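Local structure of hypothetical protein PAE2307 (Pyrobaculum aerophilum, 1WVQ) at residues L10-I15 with P119-V124. The protein is of unproven function but probably acts as an adenosine-specific kinase, belonging to an ancient family in which a histidine can be stably phosphorylated. Sequence-based numbering, arbitrary orientation.
Sequences LIDVPI and PLKVIV
Asp12 and Lys121 face each other as a non-hydrogen-bonded pair in an antiparallel β-sheet, where strand 7-13 forms one border, within the chain, of a three-stranded sheet and strand 120-128 runs down its middle. The lysine can be followed outward. Its CB lies 3.9 Å from Ile11 O; CG stands anti to the carbonyl carbon (chi1 -57°), and a bend at chi2 (-74°) brings CD over the neighbouring strand, 3.7 Å from Asp12 CA. CE then passes Asp12 OD1, and NZ ends 2.7 Å from that same oxygen in a salt bridge, reaching it from above the carboxylate plane. A long, flexible aliphatic chain suits this place because its methylenes can lie over the neighbouring strand while NZ reaches the carboxylate on the face with Leu10 and Ile123, which also packs on a second subunit. An alanine at Lys121 would probably leave the Asp12 carboxylate without its cationic mate and uncover Asp12 CA, which CD now overlies.

The other face is apolar. Val13 CG2 meets Val122 CG2 and Leu120 CD2, and Ile11 CG1 reaches Val124 CG2; the beta-branched valines and Ile11 suit extended backbone, and with Leu120 they fill the layer between the sheet and its neighbours, Leu77 of helix 68-81 lying against Ile11 and Val13, and Ile23 of strand 20-25 against Leu120 and Val122. Ile11 and Val122 exchange two backbone hydrogen bonds of 2.8 Å, N to O each way. Past Val13 N, which still bonds to Leu120 O at 2.9 Å, the strands diverge and a water bridges them: it accepts from Leu120 N at 2.9 Å and lies 2.7 Å from Val13 O, with Asp12 OD1 its third partner.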
loop_
_atom_site.group_PDB
_atom_site.type_symbol
_atom_site.label_atom_id
_atom_site.label_comp_id
_atom_site.label_asym_id
_atom_site.label_seq_id
_atom_site.Cartn_x
_atom_site.Cartn_y
_atom_site.Cartn_z
ATOM N N LEU A 10 28.989 -18.025 -6.920
ATOM C CA LEU A 10 28.838 -17.212 -5.713
ATOM C C LEU A 10 29.477 -15.848 -5.956
ATOM O O LEU A 10 30.622 -15.761 -6.398
ATOM C CB LEU A 10 29.510 -17.870 -4.502
ATOM C CG LEU A 10 28.877 -19.113 -3.880
ATOM C CD1 LEU A 10 29.650 -19.483 -2.616
ATOM C CD2 LEU A 10 27.424 -18.842 -3.542
ATOM N N ILE A 11 28.738 -14.781 -5.670
ATOM C CA ILE A 11 29.254 -13.433 -5.867
ATOM C C ILE A 11 29.368 -12.737 -4.517
ATOM O O ILE A 11 28.382 -12.610 -3.800
ATOM C CB ILE A 11 28.315 -12.602 -6.771
ATOM C CG1 ILE A 11 28.181 -13.256 -8.151
ATOM C CG2 ILE A 11 28.834 -11.179 -6.888
ATOM C CD1 ILE A 11 29.474 -13.343 -8.938
ATOM N N ASP A 12 30.568 -12.295 -4.160
ATOM C CA ASP A 12 30.740 -11.618 -2.889
ATOM C C ASP A 12 30.339 -10.164 -3.063
ATOM O O ASP A 12 30.737 -9.516 -4.029
ATOM C CB ASP A 12 32.188 -11.688 -2.420
ATOM C CG ASP A 12 32.379 -11.041 -1.065
ATOM O OD1 ASP A 12 31.854 -11.585 -0.068
ATOM O OD2 ASP A 12 33.035 -9.977 -0.998
ATOM N N VAL A 13 29.552 -9.653 -2.127
ATOM C CA VAL A 13 29.092 -8.273 -2.203
ATOM C C VAL A 13 29.853 -7.347 -1.262
ATOM O O VAL A 13 29.776 -7.492 -0.044
ATOM C CB VAL A 13 27.587 -8.182 -1.864
ATOM C CG1 VAL A 13 27.113 -6.737 -1.993
ATOM C CG2 VAL A 13 26.787 -9.100 -2.782
ATOM N N PRO A 14 30.607 -6.386 -1.819
ATOM C CA PRO A 14 31.364 -5.449 -0.985
ATOM C C PRO A 14 30.422 -4.436 -0.335
ATOM O O PRO A 14 29.562 -3.868 -1.004
ATOM C CB PRO A 14 32.292 -4.754 -1.983
ATOM C CG PRO A 14 32.375 -5.694 -3.139
ATOM C CD PRO A 14 30.964 -6.218 -3.238
ATOM N N ILE A 15 30.573 -4.207 0.962
ATOM C CA ILE A 15 29.730 -3.225 1.636
ATOM C C ILE A 15 30.595 -2.362 2.551
ATOM O O ILE A 15 30.921 -2.760 3.673
ATOM C CB ILE A 15 28.605 -3.891 2.474
ATOM C CG1 ILE A 15 27.740 -4.790 1.581
ATOM C CG2 ILE A 15 27.735 -2.816 3.110
ATOM C CD1 ILE A 15 26.603 -5.481 2.311
ATOM N N PRO A 119 28.053 -9.048 5.844
ATOM C CA PRO A 119 28.809 -9.713 4.786
ATOM C C PRO A 119 27.688 -10.394 3.999
ATOM O O PRO A 119 26.737 -10.913 4.587
ATOM C CB PRO A 119 29.668 -10.705 5.560
ATOM C CG PRO A 119 29.967 -9.954 6.808
ATOM C CD PRO A 119 28.625 -9.351 7.169
ATOM N N LEU A 120 27.785 -10.381 2.681
ATOM C CA LEU A 120 26.727 -10.945 1.862
ATOM C C LEU A 120 27.250 -11.594 0.590
ATOM O O LEU A 120 28.219 -11.126 -0.008
ATOM C CB LEU A 120 25.749 -9.821 1.506
ATOM C CG LEU A 120 24.616 -10.040 0.502
ATOM C CD1 LEU A 120 23.491 -10.861 1.116
ATOM C CD2 LEU A 120 24.097 -8.679 0.069
ATOM N N LYS A 121 26.600 -12.680 0.191
ATOM C CA LYS A 121 26.951 -13.393 -1.030
ATOM C C LYS A 121 25.668 -13.573 -1.826
ATOM O O LYS A 121 24.588 -13.735 -1.254
ATOM C CB LYS A 121 27.527 -14.780 -0.723
ATOM C CG LYS A 121 28.748 -14.799 0.177
ATOM C CD LYS A 121 29.989 -14.328 -0.552
ATOM C CE LYS A 121 31.237 -14.597 0.278
ATOM N NZ LYS A 121 32.465 -14.228 -0.464
ATOM N N VAL A 122 25.784 -13.533 -3.147
ATOM C CA VAL A 122 24.633 -13.729 -4.012
ATOM C C VAL A 122 24.894 -15.010 -4.780
ATOM O O VAL A 122 25.976 -15.186 -5.333
ATOM C CB VAL A 122 24.467 -12.581 -5.033
ATOM C CG1 VAL A 122 23.279 -12.857 -5.940
ATOM C CG2 VAL A 122 24.280 -11.266 -4.314
ATOM N N ILE A 123 23.918 -15.911 -4.793
ATOM C CA ILE A 123 24.065 -17.162 -5.524
ATOM C C ILE A 123 23.428 -16.977 -6.891
ATOM O O ILE A 123 22.242 -16.664 -6.999
ATOM C CB ILE A 123 23.369 -18.338 -4.810
ATOM C CG1 ILE A 123 23.884 -18.461 -3.373
ATOM C CG2 ILE A 123 23.641 -19.643 -5.576
ATOM C CD1 ILE A 123 23.145 -19.490 -2.551
ATOM N N VAL A 124 24.222 -17.173 -7.934
ATOM C CA VAL A 124 23.740 -17.010 -9.297
ATOM C C VAL A 124 23.787 -18.317 -10.075
ATOM O O VAL A 124 24.699 -19.128 -9.903
ATOM C CB VAL A 124 24.581 -15.945 -10.037
ATOM C CG1 VAL A 124 24.092 -15.767 -11.468
ATOM C CG2 VAL A 124 24.503 -14.628 -9.284
HETATM O O HOH W 1 30.401 -9.554 1.659
#